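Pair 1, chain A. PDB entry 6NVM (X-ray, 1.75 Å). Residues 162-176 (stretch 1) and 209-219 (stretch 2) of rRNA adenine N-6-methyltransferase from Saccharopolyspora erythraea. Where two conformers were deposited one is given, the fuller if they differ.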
# COMPACT_ATOMS: atom_id res chain seq x y z
N ALA A 162 3.88 -2.84 -4.63
CA ALA A 162 2.67 -3.61 -4.39
C ALA A 162 1.54 -2.87 -5.09
O ALA A 162 1.28 -1.70 -4.79
CB ALA A 162 2.38 -3.76 -2.90
N THR A 163 0.90 -3.54 -6.03
CA THR A 163 -0.19 -2.97 -6.81
C THR A 163 -1.45 -3.74 -6.45
O THR A 163 -1.50 -4.96 -6.58
CB THR A 163 0.11 -3.08 -8.31
OG1 THR A 163 1.33 -2.39 -8.59
CG2 THR A 163 -1.01 -2.46 -9.14
N MET A 164 -2.48 -3.01 -6.00
CA MET A 164 -3.65 -3.64 -5.41
C MET A 164 -4.92 -2.99 -5.94
O MET A 164 -4.99 -1.77 -6.08
CB MET A 164 -3.62 -3.53 -3.88
CG MET A 164 -2.57 -4.39 -3.23
SD MET A 164 -2.31 -3.96 -1.50
CE MET A 164 -1.42 -2.42 -1.66
N VAL A 165 -5.91 -3.83 -6.22
CA VAL A 165 -7.27 -3.39 -6.48
C VAL A 165 -8.03 -3.53 -5.17
O VAL A 165 -8.13 -4.64 -4.63
CB VAL A 165 -7.94 -4.21 -7.59
CG1 VAL A 165 -9.37 -3.74 -7.82
CG2 VAL A 165 -7.13 -4.12 -8.87
N THR A 166 -8.52 -2.42 -4.64
CA THR A 166 -9.23 -2.39 -3.36
C THR A 166 -10.55 -1.64 -3.54
O THR A 166 -10.83 -1.08 -4.60
CB THR A 166 -8.39 -1.72 -2.27
OG1 THR A 166 -8.30 -0.30 -2.52
CG2 THR A 166 -6.99 -2.31 -2.22
N GLN A 167 -11.35 -1.60 -2.48
CA GLN A 167 -12.49 -0.70 -2.47
C GLN A 167 -12.00 0.74 -2.62
O GLN A 167 -10.89 1.08 -2.19
CB GLN A 167 -13.30 -0.86 -1.19
CG GLN A 167 -14.11 -2.15 -1.14
CD GLN A 167 -15.10 -2.17 0.01
OE1 GLN A 167 -15.07 -1.32 0.89
NE2 GLN A 167 -16.00 -3.15 -0.02
N LEU A 168 -12.83 1.57 -3.23
CA LEU A 168 -12.43 2.95 -3.53
C LEU A 168 -12.09 3.72 -2.26
O LEU A 168 -11.07 4.41 -2.19
CB LEU A 168 -13.55 3.65 -4.30
CG LEU A 168 -13.33 5.13 -4.63
CD1 LEU A 168 -12.07 5.34 -5.46
CD2 LEU A 168 -14.56 5.70 -5.34
N GLU A 169 -12.95 3.65 -1.24
CA GLU A 169 -12.74 4.48 -0.06
C GLU A 169 -11.48 4.08 0.69
O GLU A 169 -10.76 4.94 1.21
CB GLU A 169 -13.97 4.43 0.85
CG GLU A 169 -15.11 5.32 0.39
CD GLU A 169 -14.70 6.79 0.29
OE1 GLU A 169 -13.79 7.20 1.03
OE2 GLU A 169 -15.28 7.52 -0.54
N PHE A 170 -11.20 2.78 0.75
CA PHE A 170 -9.96 2.32 1.37
C PHE A 170 -8.75 2.95 0.69
O PHE A 170 -7.82 3.43 1.35
CB PHE A 170 -9.88 0.80 1.31
CG PHE A 170 -8.62 0.23 1.91
CD1 PHE A 170 -7.46 0.15 1.16
CD2 PHE A 170 -8.61 -0.20 3.23
CE1 PHE A 170 -6.29 -0.36 1.71
CE2 PHE A 170 -7.45 -0.72 3.79
CZ PHE A 170 -6.29 -0.79 3.03
N ALA A 171 -8.74 2.94 -0.65
CA ALA A 171 -7.60 3.45 -1.39
C ALA A 171 -7.45 4.96 -1.22
O ALA A 171 -6.33 5.47 -1.15
CB ALA A 171 -7.74 3.10 -2.87
N ARG A 172 -8.57 5.68 -1.18
CA ARG A 172 -8.50 7.13 -1.01
C ARG A 172 -7.91 7.51 0.34
O ARG A 172 -7.06 8.40 0.43
CB ARG A 172 -9.89 7.75 -1.18
CG ARG A 172 -10.41 7.76 -2.61
CD ARG A 172 -11.60 8.69 -2.74
NE ARG A 172 -12.18 8.70 -4.08
CZ ARG A 172 -13.25 9.41 -4.43
NH1 ARG A 172 -13.87 10.17 -3.53
NH2 ARG A 172 -13.70 9.35 -5.67
N LYS A 173 -8.34 6.84 1.41
CA LYS A 173 -7.81 7.16 2.73
C LYS A 173 -6.32 6.85 2.82
O LYS A 173 -5.54 7.66 3.33
CB LYS A 173 -8.58 6.39 3.81
CG LYS A 173 -8.46 7.02 5.19
CD LYS A 173 -9.03 6.13 6.29
CE LYS A 173 -8.10 4.98 6.64
NZ LYS A 173 -8.36 4.43 8.00
N ARG A 174 -5.91 5.68 2.32
CA ARG A 174 -4.52 5.25 2.45
C ARG A 174 -3.58 6.05 1.56
O ARG A 174 -2.36 6.02 1.79
CB ARG A 174 -4.39 3.76 2.13
CG ARG A 174 -5.15 2.83 3.08
CD ARG A 174 -4.60 2.91 4.51
NE ARG A 174 -5.29 1.98 5.41
CZ ARG A 174 -4.82 0.80 5.80
NH1 ARG A 174 -3.64 0.35 5.38
NH2 ARG A 174 -5.54 0.04 6.63
N THR A 175 -4.09 6.76 0.56
CA THR A 175 -3.28 7.58 -0.32
C THR A 175 -3.52 9.07 -0.13
O THR A 175 -2.92 9.87 -0.84
CB THR A 175 -3.53 7.22 -1.78
OG1 THR A 175 -4.91 7.48 -2.10
CG2 THR A 175 -3.22 5.74 -2.04
N GLY A 176 -4.39 9.46 0.81
CA GLY A 176 -4.71 10.86 1.00
C GLY A 176 -5.31 11.52 -0.22
O GLY A 176 -5.09 12.72 -0.44
N PRO A 209 -20.27 -5.49 -7.92
CA PRO A 209 -20.40 -5.23 -6.48
C PRO A 209 -21.26 -4.01 -6.18
O PRO A 209 -21.83 -3.42 -7.10
CB PRO A 209 -18.95 -5.00 -6.04
CG PRO A 209 -18.30 -4.40 -7.24
CD PRO A 209 -18.96 -5.06 -8.44
N LYS A 210 -21.35 -3.63 -4.91
CA LYS A 210 -22.17 -2.50 -4.50
C LYS A 210 -21.41 -1.18 -4.55
O LYS A 210 -22.01 -0.14 -4.85
CB LYS A 210 -22.71 -2.71 -3.08
CG LYS A 210 -21.64 -2.84 -2.00
CD LYS A 210 -22.27 -2.94 -0.61
CE LYS A 210 -21.22 -3.21 0.46
NZ LYS A 210 -20.23 -2.11 0.58
N VAL A 211 -20.11 -1.19 -4.25
CA VAL A 211 -19.30 0.02 -4.26
C VAL A 211 -18.21 -0.11 -5.31
O VAL A 211 -17.92 -1.20 -5.81
CB VAL A 211 -18.68 0.32 -2.87
CG1 VAL A 211 -19.75 0.81 -1.91
CG2 VAL A 211 -17.97 -0.91 -2.33
N ASP A 212 -17.60 1.02 -5.64
CA ASP A 212 -16.55 1.07 -6.63
C ASP A 212 -15.21 0.68 -6.01
O ASP A 212 -15.05 0.64 -4.79
CB ASP A 212 -16.46 2.47 -7.23
CG ASP A 212 -17.73 2.87 -7.94
OD1 ASP A 212 -18.28 2.04 -8.70
OD2 ASP A 212 -18.19 4.01 -7.73
N SER A 213 -14.25 0.39 -6.88
CA SER A 213 -12.93 -0.03 -6.46
C SER A 213 -11.90 0.99 -6.94
O SER A 213 -12.24 2.04 -7.50
CB SER A 213 -12.62 -1.43 -6.99
OG SER A 213 -13.50 -2.40 -6.44
N ALA A 214 -10.63 0.67 -6.73
CA ALA A 214 -9.55 1.55 -7.14
C ALA A 214 -8.28 0.73 -7.25
O ALA A 214 -8.15 -0.33 -6.63
CB ALA A 214 -9.36 2.71 -6.16
N ILE A 215 -7.35 1.22 -8.06
CA ILE A 215 -5.98 0.71 -8.09
C ILE A 215 -5.13 1.64 -7.24
O ILE A 215 -5.13 2.86 -7.46
CB ILE A 215 -5.43 0.61 -9.52
CG1 ILE A 215 -6.33 -0.27 -10.38
CG2 ILE A 215 -4.01 0.06 -9.49
CD1 ILE A 215 -6.04 -0.16 -11.86
N MET A 216 -4.41 1.07 -6.28
CA MET A 216 -3.44 1.81 -5.49
C MET A 216 -2.12 1.05 -5.51
O MET A 216 -2.09 -0.16 -5.73
CB MET A 216 -3.93 2.01 -4.04
CG MET A 216 -4.12 0.73 -3.25
SD MET A 216 -4.57 1.04 -1.52
CE MET A 216 -3.09 1.84 -0.92
N ARG A 217 -1.04 1.78 -5.28
CA ARG A 217 0.30 1.21 -5.34
C ARG A 217 1.14 1.70 -4.18
O ARG A 217 1.10 2.88 -3.83
CB ARG A 217 0.98 1.57 -6.67
CG ARG A 217 2.41 1.06 -6.83
CD ARG A 217 2.93 1.33 -8.24
NE ARG A 217 2.81 2.74 -8.60
CZ ARG A 217 2.95 3.22 -9.83
NH1 ARG A 217 3.23 2.41 -10.84
NH2 ARG A 217 2.82 4.52 -10.04
N LEU A 218 1.87 0.77 -3.57
CA LEU A 218 2.95 1.08 -2.64
C LEU A 218 4.28 0.89 -3.36
O LEU A 218 4.46 -0.08 -4.09
CB LEU A 218 2.92 0.17 -1.41
CG LEU A 218 1.61 0.03 -0.64
CD1 LEU A 218 1.82 -0.85 0.59
CD2 LEU A 218 1.08 1.39 -0.24
N ARG A 219 5.21 1.81 -3.14
CA ARG A 219 6.58 1.67 -3.63
C ARG A 219 7.51 1.78 -2.43
O ARG A 219 7.49 2.80 -1.73
CB ARG A 219 6.94 2.72 -4.68
CG ARG A 219 5.90 2.87 -5.80
CD ARG A 219 6.35 3.87 -6.87
NE ARG A 219 7.44 3.32 -7.67
CZ ARG A 219 8.73 3.56 -7.45
NH1 ARG A 219 9.12 4.36 -6.46
NH2 ARG A 219 9.64 2.98 -8.23

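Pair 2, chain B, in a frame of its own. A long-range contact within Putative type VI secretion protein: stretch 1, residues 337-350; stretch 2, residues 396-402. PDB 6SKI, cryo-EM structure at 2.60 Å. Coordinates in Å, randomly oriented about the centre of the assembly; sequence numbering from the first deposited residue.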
# COMPACT_ATOMS: atom_id res chain seq x y z
N PHE B 337 3.57 -35.55 -9.73
CA PHE B 337 4.52 -36.65 -9.71
C PHE B 337 3.79 -37.97 -9.60
O PHE B 337 2.75 -38.07 -8.94
CB PHE B 337 5.50 -36.51 -8.54
CG PHE B 337 6.25 -35.21 -8.53
CD1 PHE B 337 7.52 -35.12 -9.08
CD2 PHE B 337 5.70 -34.08 -7.96
CE1 PHE B 337 8.21 -33.94 -9.07
CE2 PHE B 337 6.39 -32.89 -7.95
CZ PHE B 337 7.64 -32.82 -8.51
N GLU B 338 4.33 -39.00 -10.25
CA GLU B 338 3.81 -40.34 -10.10
C GLU B 338 4.93 -41.34 -10.34
O GLU B 338 5.87 -41.07 -11.08
CB GLU B 338 2.63 -40.61 -11.05
CG GLU B 338 3.00 -41.17 -12.40
CD GLU B 338 1.81 -41.16 -13.34
OE1 GLU B 338 0.87 -40.38 -13.10
OE2 GLU B 338 1.80 -41.95 -14.31
N ILE B 339 4.82 -42.50 -9.68
CA ILE B 339 5.82 -43.55 -9.79
C ILE B 339 5.38 -44.53 -10.86
O ILE B 339 4.23 -44.98 -10.87
CB ILE B 339 6.03 -44.26 -8.43
CG1 ILE B 339 6.32 -43.22 -7.35
CG2 ILE B 339 7.16 -45.26 -8.53
CD1 ILE B 339 6.85 -43.81 -6.06
N VAL B 340 6.30 -44.86 -11.77
CA VAL B 340 6.05 -45.75 -12.89
C VAL B 340 7.26 -46.66 -13.06
O VAL B 340 8.25 -46.56 -12.34
CB VAL B 340 5.76 -44.98 -14.20
CG1 VAL B 340 4.34 -44.44 -14.19
CG2 VAL B 340 6.76 -43.87 -14.39
N SER B 341 7.17 -47.55 -14.04
CA SER B 341 8.27 -48.45 -14.36
C SER B 341 9.36 -47.69 -15.11
O SER B 341 9.08 -46.79 -15.90
CB SER B 341 7.78 -49.62 -15.20
OG SER B 341 6.74 -49.22 -16.07
N ASP B 342 10.62 -48.06 -14.85
CA ASP B 342 11.73 -47.36 -15.47
C ASP B 342 11.73 -47.50 -16.98
O ASP B 342 12.34 -46.68 -17.67
CB ASP B 342 13.05 -47.88 -14.90
CG ASP B 342 14.12 -46.80 -14.82
OD1 ASP B 342 14.64 -46.56 -13.72
OD2 ASP B 342 14.43 -46.19 -15.87
N ASP B 343 11.06 -48.52 -17.52
CA ASP B 343 10.96 -48.66 -18.97
C ASP B 343 10.00 -47.63 -19.56
O ASP B 343 10.18 -47.20 -20.70
CB ASP B 343 10.51 -50.08 -19.33
CG ASP B 343 9.15 -50.43 -18.78
OD1 ASP B 343 9.08 -51.26 -17.85
OD2 ASP B 343 8.14 -49.88 -19.27
N THR B 344 8.99 -47.23 -18.79
CA THR B 344 7.98 -46.30 -19.28
C THR B 344 8.60 -44.99 -19.74
O THR B 344 9.45 -44.42 -19.05
CB THR B 344 6.94 -46.03 -18.19
OG1 THR B 344 6.29 -47.26 -17.83
CG2 THR B 344 5.89 -45.04 -18.67
N ARG B 345 8.17 -44.51 -20.90
CA ARG B 345 8.66 -43.24 -21.44
C ARG B 345 8.06 -42.09 -20.65
O ARG B 345 6.86 -42.10 -20.33
CB ARG B 345 8.29 -43.11 -22.91
CG ARG B 345 8.51 -44.37 -23.73
CD ARG B 345 8.00 -44.19 -25.15
NE ARG B 345 7.70 -45.47 -25.80
CZ ARG B 345 8.60 -46.39 -26.12
NH1 ARG B 345 8.22 -47.52 -26.70
NH2 ARG B 345 9.89 -46.19 -25.88
N GLU B 346 8.89 -41.10 -20.32
CA GLU B 346 8.43 -39.97 -19.53
C GLU B 346 7.29 -39.23 -20.22
O GLU B 346 6.42 -38.67 -19.55
CB GLU B 346 9.59 -39.02 -19.26
CG GLU B 346 10.57 -39.52 -18.22
CD GLU B 346 11.99 -39.15 -18.56
OE1 GLU B 346 12.19 -38.31 -19.47
OE2 GLU B 346 12.92 -39.69 -17.93
N MET B 347 7.28 -39.23 -21.55
CA MET B 347 6.25 -38.56 -22.33
C MET B 347 5.03 -39.43 -22.56
O MET B 347 4.12 -39.03 -23.30
CB MET B 347 6.83 -38.12 -23.68
CG MET B 347 7.93 -37.09 -23.57
SD MET B 347 7.92 -35.91 -24.92
CE MET B 347 9.34 -34.90 -24.50
N ASP B 348 4.98 -40.60 -21.94
CA ASP B 348 3.83 -41.49 -22.00
C ASP B 348 3.26 -41.69 -20.60
O ASP B 348 2.85 -42.79 -20.22
CB ASP B 348 4.20 -42.82 -22.64
CG ASP B 348 3.09 -43.37 -23.51
OD1 ASP B 348 2.03 -43.73 -22.96
OD2 ASP B 348 3.27 -43.44 -24.74
N THR B 349 3.24 -40.62 -19.82
CA THR B 349 2.88 -40.66 -18.41
C THR B 349 1.67 -39.76 -18.19
O THR B 349 1.43 -38.82 -18.95
CB THR B 349 4.07 -40.20 -17.55
OG1 THR B 349 5.20 -41.04 -17.82
CG2 THR B 349 3.76 -40.33 -16.08
N ARG B 350 0.90 -40.07 -17.15
CA ARG B 350 -0.28 -39.26 -16.84
C ARG B 350 0.11 -37.83 -16.51
O ARG B 350 -0.58 -36.88 -16.91
CB ARG B 350 -1.05 -39.88 -15.67
CG ARG B 350 -2.32 -39.14 -15.32
CD ARG B 350 -2.84 -39.55 -13.95
NE ARG B 350 -1.83 -39.43 -12.91
CZ ARG B 350 -1.58 -38.30 -12.24
NH1 ARG B 350 -2.27 -37.20 -12.51
NH2 ARG B 350 -0.64 -38.28 -11.31
N VAL B 396 11.43 -55.31 -10.99
CA VAL B 396 10.83 -54.06 -11.44
C VAL B 396 11.65 -52.90 -10.88
O VAL B 396 11.66 -52.65 -9.67
CB VAL B 396 9.37 -53.96 -11.00
CG1 VAL B 396 8.79 -52.61 -11.39
CG2 VAL B 396 8.55 -55.08 -11.61
N ILE B 397 12.34 -52.19 -11.76
CA ILE B 397 12.96 -50.92 -11.40
C ILE B 397 11.92 -49.83 -11.59
O ILE B 397 11.09 -49.89 -12.51
CB ILE B 397 14.23 -50.66 -12.23
CG1 ILE B 397 15.15 -51.88 -12.18
CG2 ILE B 397 14.96 -49.42 -11.73
CD1 ILE B 397 16.07 -51.91 -10.98
N GLN B 398 11.94 -48.81 -10.73
CA GLN B 398 10.89 -47.81 -10.72
C GLN B 398 11.48 -46.41 -10.71
O GLN B 398 12.55 -46.15 -10.14
CB GLN B 398 9.97 -48.00 -9.51
CG GLN B 398 9.04 -49.19 -9.63
CD GLN B 398 7.71 -48.97 -8.97
OE1 GLN B 398 7.64 -48.56 -7.81
NE2 GLN B 398 6.63 -49.23 -9.70
N LYS B 399 10.74 -45.49 -11.31
CA LYS B 399 11.13 -44.09 -11.39
C LYS B 399 9.96 -43.22 -10.97
O LYS B 399 8.80 -43.56 -11.23
CB LYS B 399 11.57 -43.71 -12.82
CG LYS B 399 10.41 -43.54 -13.78
CD LYS B 399 10.77 -43.89 -15.21
CE LYS B 399 11.99 -43.14 -15.69
NZ LYS B 399 12.17 -43.31 -17.16
N GLN B 400 10.26 -42.11 -10.32
CA GLN B 400 9.27 -41.07 -10.10
C GLN B 400 9.40 -40.05 -11.22
O GLN B 400 10.47 -39.45 -11.40
CB GLN B 400 9.45 -40.39 -8.74
CG GLN B 400 8.23 -39.59 -8.31
CD GLN B 400 8.53 -38.61 -7.21
OE1 GLN B 400 9.62 -38.06 -7.13
NE2 GLN B 400 7.55 -38.38 -6.34
N VAL B 401 8.32 -39.89 -11.99
CA VAL B 401 8.26 -38.94 -13.08
C VAL B 401 7.30 -37.83 -12.67
O VAL B 401 6.14 -38.09 -12.34
CB VAL B 401 7.80 -39.60 -14.39
CG1 VAL B 401 7.32 -38.56 -15.38
CG2 VAL B 401 8.92 -40.43 -14.98
N GLY B 402 7.80 -36.61 -12.67
CA GLY B 402 6.98 -35.43 -12.43
C GLY B 402 6.98 -34.54 -13.65
O GLY B 402 7.97 -34.47 -14.37

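What backbone arrangement do the two pairs share? In each, two antiparallel strands lie side by side, their directions 147° apart in pair 1 and 148° in pair 2, and the chain leaving the first strand then turns back over one face of the second. Fourteen central residues superpose with an RMSD of 0.6 Å. A:Met164 and A:Met216 form a hydrogen-bonded pair, and so do their counterparts B:Glu338 and B:Val401; A:Thr166 with A:Ala214 likewise matches B:Val340 with B:Lys399. The ladder ends alike, too: A:Leu168 N donates to A:Asp212 O at 2.9 Å, and B:Asp342 N to B:Ile397 O at 3.0 Å. Past this rung the chains still agree as far as A:Phe170 and B:Thr344, although pair 1 is entering a helix there and pair 2 is closing a type I turn from B:Ser341 to B:Thr344.

How is the space beneath the returning chain filled at the position of A:Ala214 and B:Lys399? In pair 1 the helix packs closely on a methyl group: A:Ala171 CB lies 3.7 Å from A:Ala214 CB, and A:Leu168 CD1 lies 3.8 Å from the same A:Ala214 CB. In pair 2 a lysine runs under the loop, with B:Lys399 CD 3.4 Å from B:Ser341 O. Its amino group then meets oxygens of the loop: B:Lys399 NZ makes weak hydrogen bonds to B:Asp342 O (3.4 Å) and B:Thr344 O (3.5 Å), and long salt bridges to B:Asp342 OD2 (3.9 Å) and B:Glu346 OE2 (3.8 Å). Thus A:Leu168 gives apolar contact where the matching B:Asp342 gives charge.

What do A:Met216 and B:Val401 do on the same face? The long A:Met216 reaches the helix, with A:Met216 SD 3.9 Å from A:Phe170 CE1, at the ring edge, and A:Met216 CE 3.8 Å from A:Arg174 CB. A:Met164, beside it in the ladder, brings its CB to 4.3 Å from A:Met216 CG. The shorter valine is met by the chain that follows the turn: B:Glu346 CG approaches B:Val401 CG2 to 3.7 Å, and B:Thr349 CG2 lies 4.0 Å from B:Val401 CG1. B:Glu338, matching A:Met164, instead forms a salt bridge within its own stretch, B:Glu338 OE1 to B:Arg350 NE at 2.9 Å. A:Thr166 and B:Val340 nearly coincide, but A:Thr166 OG1 hydrogen-bonds to A:Gln167 O at 3.0 Å and lies 4.1 Å from A:Met216 SD, while B:Val340 CG2 packs 4.1 Å from B:Val401 CG2.

How does the other face of the sheet compare? A:Val165 and B:Ile339 have side-chain centres only 0.3 Å apart; A:Val165 CG2 lies 4.2 Å from A:Ile215 CG1, and B:Ile339 CG1 lies 4.2 Å from B:Gln400 CG, so the glutamine's aliphatic part takes the role of A:Ile215. At the next pair, A:Thr163 sits across from A:Arg217, with A:Thr163 OG1 4.0 Å from A:Arg217 CG. B:Phe337 instead faces B:Gly402: B:Phe337 CD1 is 3.4 Å from B:Gly402 CA, where a CB would clash with the ring.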